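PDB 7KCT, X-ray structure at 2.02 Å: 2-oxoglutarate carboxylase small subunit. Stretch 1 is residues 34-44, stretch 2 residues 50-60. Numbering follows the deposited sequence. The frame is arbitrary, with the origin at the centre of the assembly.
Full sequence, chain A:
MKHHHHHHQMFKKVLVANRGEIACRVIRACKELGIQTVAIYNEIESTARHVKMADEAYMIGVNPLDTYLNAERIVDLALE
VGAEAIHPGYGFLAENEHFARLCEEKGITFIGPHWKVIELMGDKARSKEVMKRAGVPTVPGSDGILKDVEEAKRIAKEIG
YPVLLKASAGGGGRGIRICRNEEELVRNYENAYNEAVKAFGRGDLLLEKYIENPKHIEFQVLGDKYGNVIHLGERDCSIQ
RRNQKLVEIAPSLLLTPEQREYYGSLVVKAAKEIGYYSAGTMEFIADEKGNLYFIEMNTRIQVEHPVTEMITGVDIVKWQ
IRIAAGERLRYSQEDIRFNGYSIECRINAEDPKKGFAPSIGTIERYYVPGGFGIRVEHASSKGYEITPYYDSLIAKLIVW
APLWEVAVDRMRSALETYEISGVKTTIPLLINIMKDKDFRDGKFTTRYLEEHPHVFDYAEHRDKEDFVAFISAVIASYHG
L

Stretch 1 (34-44) GIQTVAIYNEI
Stretch 2 50-60: HVKMADEAYMI

Two parallel strands, 36-41 and 56-59, lie side by side with their axes 22° apart, and a helix end leads into the second; together the stretches bury 874 Å². The register is Val38 with Glu56, Ala39 with Ala57, Ile40 with Tyr58 and Tyr41 with Met59.

Stretch 2 opens in the last turn of the helix. His50, chi1 p and chi2 -81°, sends NE2 to Ile40 O at 2.9 Å, near its ring plane, using a carbonyl that the pairing with strand 56-59 leaves free. Val51 (t) rests CG1 over one face of the Tyr41 ring, its CG2 3.5 Å from Tyr41 CD1. Ala54 leaves helical geometry at phi/psi -67/158; its CB meets Ala39 CB at 3.5 Å, a close fit between two small methyls.

Asp55 (-73/-32, chi1 m) makes the turn into the strand. Its OD2 accepts from Thr37 N at 2.8 Å, while its own N donates to Thr37 OG1 at 3.0 Å, which the p rotamer of Thr37 places within reach.

From Glu56 the chain is extended and the ladder begins, weakly, with Glu56 N to Thr37 O at 3.3 Å. It tightens at Ala39 N to Glu56 O, 2.8 Å, and Tyr58 N to Ala39 O, 2.9 Å, then continues through Tyr41 N to Tyr58 O, 3.1 Å, and Ile60 N to Tyr41 O, 3.0 Å. Glu56 (p) shares its face with Val38, Ile40 and Tyr58, and a water links its OE2 to Thr37 O. Ala57 faces with Ala39, their CB atoms 3.8 Å apart. Tyr58 (m) turns its ring edge to Val38, CD2 to CG1 3.9 Å. Met59 (t) lays CB over the Tyr41 face opposite Val51, 3.6 Å from Tyr41 CZ; Tyr41's p rotamer suits this sandwich. Ile60 (p) closes with CD1 3.9 Å from Ile40 CG2.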

ATOM      1  N   GLY A  34      -7.690  -9.687 -16.281  1.00 30.13           N
ATOM      2  CA  GLY A  34      -8.800 -10.537 -16.673  1.00 27.25           C
ATOM      3  C   GLY A  34      -8.404 -11.914 -17.128  1.00 34.26           C
ATOM      4  O   GLY A  34      -9.118 -12.529 -17.921  1.00 31.96           O
ATOM      5  N   ILE A  35      -7.282 -12.408 -16.666  1.00 29.80           N
ATOM      6  CA  ILE A  35      -6.748 -13.697 -17.076  1.00 28.64           C
ATOM      7  C   ILE A  35      -7.050 -14.706 -15.970  1.00 28.29           C
ATOM      8  O   ILE A  35      -6.852 -14.411 -14.782  1.00 26.61           O
ATOM      9  CB  ILE A  35      -5.227 -13.615 -17.313  1.00 28.28           C
ATOM     10  CG1 ILE A  35      -4.905 -12.626 -18.440  1.00 30.92           C
ATOM     11  CG2 ILE A  35      -4.662 -14.987 -17.563  1.00 24.54           C
ATOM     12  CD1 ILE A  35      -3.429 -12.165 -18.425  1.00 28.63           C
ATOM     13  N   GLN A  36      -7.482 -15.901 -16.361  1.00 22.51           N
ATOM     14  CA  GLN A  36      -7.673 -17.003 -15.425  1.00 25.65           C
ATOM     15  C   GLN A  36      -6.322 -17.537 -14.991  1.00 24.97           C
ATOM     16  O   GLN A  36      -5.370 -17.550 -15.773  1.00 23.69           O
ATOM     17  CB  GLN A  36      -8.479 -18.119 -16.105  1.00 28.08           C
ATOM     18  CG  GLN A  36      -9.894 -17.617 -16.456  1.00 32.67           C
ATOM     19  CD  GLN A  36     -10.649 -18.483 -17.422  1.00 48.32           C
ATOM     20  OE1 GLN A  36     -10.175 -19.531 -17.835  1.00 50.96           O
ATOM     21  NE2 GLN A  36     -11.862 -18.058 -17.776  1.00 63.06           N
ATOM     22  N   THR A  37      -6.244 -18.043 -13.769  1.00 23.80           N
ATOM     23  CA  THR A  37      -4.953 -18.435 -13.211  1.00 25.82           C
ATOM     24  C   THR A  37      -4.997 -19.887 -12.740  1.00 24.51           C
ATOM     25  O   THR A  37      -6.038 -20.392 -12.278  1.00 23.30           O
ATOM     26  CB  THR A  37      -4.542 -17.563 -12.014  1.00 26.84           C
ATOM     27  OG1 THR A  37      -5.567 -17.665 -11.018  1.00 30.04           O
ATOM     28  CG2 THR A  37      -4.342 -16.098 -12.402  1.00 25.87           C
ATOM     29  N   VAL A  38      -3.840 -20.537 -12.832  1.00 19.49           N
ATOM     30  CA  VAL A  38      -3.623 -21.921 -12.444  1.00 17.94           C
ATOM     31  C   VAL A  38      -2.478 -21.934 -11.463  1.00 24.61           C
ATOM     32  O   VAL A  38      -1.396 -21.414 -11.776  1.00 21.85           O
ATOM     33  CB  VAL A  38      -3.248 -22.826 -13.636  1.00 20.17           C
ATOM     34  CG1 VAL A  38      -3.104 -24.264 -13.193  1.00 21.43           C
ATOM     35  CG2 VAL A  38      -4.271 -22.744 -14.780  1.00 27.40           C
ATOM     36  N   ALA A  39      -2.694 -22.527 -10.293  1.00 23.93           N
ATOM     37  CA  ALA A  39      -1.616 -22.693  -9.323  1.00 23.44           C
ATOM     38  C   ALA A  39      -1.179 -24.150  -9.215  1.00 20.93           C
ATOM     39  O   ALA A  39      -1.924 -25.083  -9.547  1.00 23.03           O
ATOM     40  CB  ALA A  39      -2.060 -22.150  -7.955  1.00 23.15           C
ATOM     41  N   ILE A  40       0.059 -24.348  -8.749  1.00 25.66           N
ATOM     42  CA  ILE A  40       0.551 -25.694  -8.444  1.00 23.57           C
ATOM     43  C   ILE A  40       1.036 -25.687  -7.007  1.00 21.30           C
ATOM     44  O   ILE A  40       1.448 -24.646  -6.489  1.00 22.89           O
ATOM     45  CB  ILE A  40       1.681 -26.166  -9.398  1.00 20.61           C
ATOM     46  CG1 ILE A  40       2.870 -25.195  -9.400  1.00 24.01           C
ATOM     47  CG2 ILE A  40       1.151 -26.364 -10.814  1.00 27.70           C
ATOM     48  CD1 ILE A  40       4.103 -25.670 -10.196  1.00 27.26           C
ATOM     49  N   TYR A  41       0.990 -26.851  -6.350  1.00 23.44           N
ATOM     50  CA  TYR A  41       1.422 -26.876  -4.971  1.00 23.07           C
ATOM     51  C   TYR A  41       1.764 -28.284  -4.537  1.00 25.08           C
ATOM     52  O   TYR A  41       1.347 -29.269  -5.150  1.00 23.78           O
ATOM     53  CB  TYR A  41       0.363 -26.287  -4.005  1.00 23.80           C
ATOM     54  CG  TYR A  41      -0.933 -27.044  -3.943  1.00 23.78           C
ATOM     55  CD1 TYR A  41      -1.872 -26.935  -4.954  1.00 24.54           C
ATOM     56  CD2 TYR A  41      -1.246 -27.847  -2.843  1.00 30.33           C
ATOM     57  CE1 TYR A  41      -3.053 -27.638  -4.915  1.00 22.61           C
ATOM     58  CE2 TYR A  41      -2.442 -28.546  -2.787  1.00 28.15           C
ATOM     59  CZ  TYR A  41      -3.315 -28.450  -3.835  1.00 28.51           C
ATOM     60  OH  TYR A  41      -4.495 -29.093  -3.794  1.00 27.37           O
ATOM     61  N   ASN A  42       2.528 -28.348  -3.456  1.00 27.12           N
ATOM     62  CA  ASN A  42       2.820 -29.624  -2.806  1.00 27.47           C
ATOM     63  C   ASN A  42       1.819 -29.882  -1.696  1.00 30.35           C
ATOM     64  O   ASN A  42       1.320 -28.954  -1.046  1.00 25.31           O
ATOM     65  CB  ASN A  42       4.246 -29.609  -2.245  1.00 28.26           C
ATOM     66  CG  ASN A  42       4.706 -30.976  -1.753  1.00 28.50           C
ATOM     67  OD1 ASN A  42       4.434 -31.348  -0.609  1.00 27.25           O
ATOM     68  ND2 ASN A  42       5.342 -31.740  -2.632  1.00 28.09           N
ATOM     69  N   GLU A  43       1.533 -31.172  -1.475  1.00 31.42           N
ATOM     70  CA  GLU A  43       0.631 -31.584  -0.400  1.00 30.21           C
ATOM     71  C   GLU A  43       0.980 -30.915   0.939  1.00 32.27           C
ATOM     72  O   GLU A  43       0.101 -30.705   1.771  1.00 36.46           O
ATOM     73  CB  GLU A  43       0.639 -33.129  -0.265  1.00 35.90           C
ATOM     74  N   ILE A  44       2.242 -30.570   1.192  1.00 28.65           N
ATOM     75  CA  ILE A  44       2.516 -29.952   2.492  1.00 32.78           C
ATOM     76  C   ILE A  44       1.987 -28.524   2.621  1.00 39.56           C
ATOM     77  O   ILE A  44       1.937 -27.999   3.738  1.00 39.63           O
ATOM     78  CB  ILE A  44       4.014 -29.884   2.847  1.00 31.87           C
ATOM     79  CG1 ILE A  44       4.763 -29.171   1.718  1.00 37.55           C
ATOM     80  CG2 ILE A  44       4.545 -31.311   3.162  1.00 40.03           C
ATOM     81  CD1 ILE A  44       6.060 -28.612   2.112  1.00 39.66           C
ATOM     82  N   HIS A  50      -1.449 -18.776  -2.277  1.00 24.61           N
ATOM     83  CA  HIS A  50      -1.497 -18.738  -3.735  1.00 21.81           C
ATOM     84  C   HIS A  50      -2.482 -19.751  -4.293  1.00 23.80           C
ATOM     85  O   HIS A  50      -3.086 -19.496  -5.328  1.00 23.05           O
ATOM     86  CB  HIS A  50      -0.100 -18.942  -4.343  1.00 27.90           C
ATOM     87  CG  HIS A  50       0.455 -20.347  -4.283  1.00 26.03           C
ATOM     88  ND1 HIS A  50       1.060 -20.875  -3.163  1.00 23.82           N
ATOM     89  CD2 HIS A  50       0.603 -21.275  -5.251  1.00 24.62           C
ATOM     90  CE1 HIS A  50       1.513 -22.086  -3.434  1.00 26.25           C
ATOM     91  NE2 HIS A  50       1.286 -22.329  -4.711  1.00 26.67           N
ATOM     92  N   VAL A  51      -2.671 -20.886  -3.597  1.00 23.86           N
ATOM     93  CA  VAL A  51      -3.685 -21.879  -3.965  1.00 24.08           C
ATOM     94  C   VAL A  51      -5.102 -21.331  -3.781  1.00 27.25           C
ATOM     95  O   VAL A  51      -5.970 -21.582  -4.612  1.00 25.00           O
ATOM     96  CB  VAL A  51      -3.467 -23.185  -3.171  1.00 27.83           C
ATOM     97  CG1 VAL A  51      -4.658 -24.221  -3.373  1.00 27.08           C
ATOM     98  CG2 VAL A  51      -2.092 -23.777  -3.527  1.00 30.00           C
ATOM     99  N   LYS A  52      -5.361 -20.572  -2.706  1.00 28.20           N
ATOM    100  CA  LYS A  52      -6.693 -19.984  -2.529  1.00 26.14           C
ATOM    101  C   LYS A  52      -6.985 -18.890  -3.559  1.00 27.17           C
ATOM    102  O   LYS A  52      -8.123 -18.767  -4.041  1.00 28.53           O
ATOM    103  CB  LYS A  52      -6.827 -19.425  -1.113  1.00 23.59           C
ATOM    104  CG  LYS A  52      -7.040 -20.493  -0.047  1.00 34.56           C
ATOM    105  CD  LYS A  52      -6.660 -19.988   1.364  1.00 41.30           C
ATOM    106  CE  LYS A  52      -7.250 -20.892   2.466  1.00 50.17           C
ATOM    107  NZ  LYS A  52      -8.728 -20.523   2.721  1.00 57.08           N
ATOM    108  N   MET A  53      -5.975 -18.103  -3.930  1.00 26.30           N
ATOM    109  CA  MET A  53      -6.192 -16.970  -4.831  1.00 28.06           C
ATOM    110  C   MET A  53      -6.387 -17.423  -6.274  1.00 29.10           C
ATOM    111  O   MET A  53      -7.129 -16.780  -7.013  1.00 27.41           O
ATOM    112  CB  MET A  53      -4.993 -16.000  -4.803  1.00 30.72           C
ATOM    113  CG  MET A  53      -4.902 -15.026  -3.679  1.00 35.17           C
ATOM    114  SD  MET A  53      -3.438 -13.881  -3.770  1.00 36.86           S
ATOM    115  CE  MET A  53      -3.597 -13.129  -5.334  1.00 33.10           C
ATOM    116  N   ALA A  54      -5.724 -18.500  -6.704  1.00 25.48           N
ATOM    117  CA  ALA A  54      -5.825 -18.939  -8.089  1.00 24.05           C
ATOM    118  C   ALA A  54      -7.247 -19.418  -8.370  1.00 24.03           C
ATOM    119  O   ALA A  54      -7.966 -19.848  -7.465  1.00 27.41           O
ATOM    120  CB  ALA A  54      -4.821 -20.075  -8.353  1.00 26.70           C
ATOM    121  N   ASP A  55      -7.629 -19.425  -9.648  1.00 24.86           N
ATOM    122  CA  ASP A  55      -8.953 -19.973  -9.997  1.00 27.44           C
ATOM    123  C   ASP A  55      -8.987 -21.488  -9.889  1.00 24.24           C
ATOM    124  O   ASP A  55     -10.035 -22.067  -9.579  1.00 25.91           O
ATOM    125  CB  ASP A  55      -9.356 -19.603 -11.404  1.00 25.26           C
ATOM    126  CG  ASP A  55      -9.397 -18.104 -11.609  1.00 32.29           C
ATOM    127  OD1 ASP A  55     -10.031 -17.381 -10.825  1.00 35.80           O
ATOM    128  OD2 ASP A  55      -8.726 -17.647 -12.533  1.00 36.93           O
ATOM    129  N   GLU A  56      -7.873 -22.145 -10.163  1.00 25.57           N
ATOM    130  CA  GLU A  56      -7.769 -23.600 -10.026  1.00 21.69           C
ATOM    131  C   GLU A  56      -6.362 -23.941  -9.586  1.00 21.57           C
ATOM    132  O   GLU A  56      -5.420 -23.209  -9.885  1.00 22.02           O
ATOM    133  CB  GLU A  56      -8.105 -24.310 -11.341  1.00 25.01           C
ATOM    134  CG  GLU A  56      -7.169 -24.059 -12.479  1.00 24.40           C
ATOM    135  CD  GLU A  56      -7.700 -24.469 -13.870  1.00 30.98           C
ATOM    136  OE1 GLU A  56      -7.952 -25.667 -14.109  1.00 26.97           O
ATOM    137  OE2 GLU A  56      -7.791 -23.589 -14.758  1.00 27.51           O
ATOM    138  N   ALA A  57      -6.217 -25.041  -8.858  1.00 21.34           N
ATOM    139  CA  ALA A  57      -4.884 -25.381  -8.372  1.00 25.92           C
ATOM    140  C   ALA A  57      -4.748 -26.888  -8.344  1.00 23.92           C
ATOM    141  O   ALA A  57      -5.741 -27.604  -8.126  1.00 24.35           O
ATOM    142  CB  ALA A  57      -4.581 -24.780  -7.000  1.00 22.52           C
ATOM    143  N   TYR A  58      -3.516 -27.357  -8.596  1.00 22.49           N
ATOM    144  CA  TYR A  58      -3.186 -28.781  -8.783  1.00 22.15           C
ATOM    145  C   TYR A  58      -2.063 -29.202  -7.846  1.00 26.18           C
ATOM    146  O   TYR A  58      -0.958 -28.660  -7.943  1.00 24.58           O
ATOM    147  CB  TYR A  58      -2.770 -29.073 -10.246  1.00 23.05           C
ATOM    148  CG  TYR A  58      -3.940 -28.878 -11.134  1.00 21.54           C
ATOM    149  CD1 TYR A  58      -4.877 -29.904 -11.322  1.00 23.01           C
ATOM    150  CD2 TYR A  58      -4.204 -27.637 -11.668  1.00 21.58           C
ATOM    151  CE1 TYR A  58      -6.032 -29.695 -12.081  1.00 23.48           C
ATOM    152  CE2 TYR A  58      -5.377 -27.418 -12.415  1.00 23.97           C
ATOM    153  CZ  TYR A  58      -6.276 -28.442 -12.607  1.00 23.16           C
ATOM    154  OH  TYR A  58      -7.398 -28.218 -13.375  1.00 23.01           O
ATOM    155  N   MET A  59      -2.305 -30.257  -7.053  1.00 21.79           N
ATOM    156  CA  MET A  59      -1.294 -30.808  -6.158  1.00 25.79           C
ATOM    157  C   MET A  59      -0.436 -31.744  -6.986  1.00 30.02           C
ATOM    158  O   MET A  59      -0.982 -32.719  -7.487  1.00 30.77           O
ATOM    159  CB  MET A  59      -1.952 -31.607  -5.024  1.00 25.85           C
ATOM    160  CG  MET A  59      -0.953 -32.097  -4.022  1.00 32.82           C
ATOM    161  SD  MET A  59      -1.562 -33.361  -2.895  1.00 42.67           S
ATOM    162  CE  MET A  59      -2.798 -32.610  -1.797  1.00 44.65           C
ATOM    163  N   ILE A  60       0.866 -31.477  -7.128  1.00 27.41           N
ATOM    164  CA  ILE A  60       1.760 -32.314  -7.936  1.00 29.76           C
ATOM    165  C   ILE A  60       3.087 -32.467  -7.207  1.00 30.94           C
ATOM    166  O   ILE A  60       3.369 -31.751  -6.245  1.00 33.87           O
ATOM    167  CB  ILE A  60       2.002 -31.728  -9.353  1.00 31.52           C
ATOM    168  CG1 ILE A  60       2.688 -30.380  -9.252  1.00 27.44           C
ATOM    169  CG2 ILE A  60       0.717 -31.589 -10.114  1.00 33.80           C
ATOM    170  CD1 ILE A  60       3.107 -29.784 -10.587  1.00 29.26           C
TER
HETATM  171  O   HOH W   1      -7.902 -21.013 -14.345  1.00 27.78           O
HETATM  172  O   HOH W   2      -5.081 -31.080  -6.470  1.00 36.92           O
HETATM  173  O   HOH W   3       2.543 -33.275  -3.475  1.00 35.90           O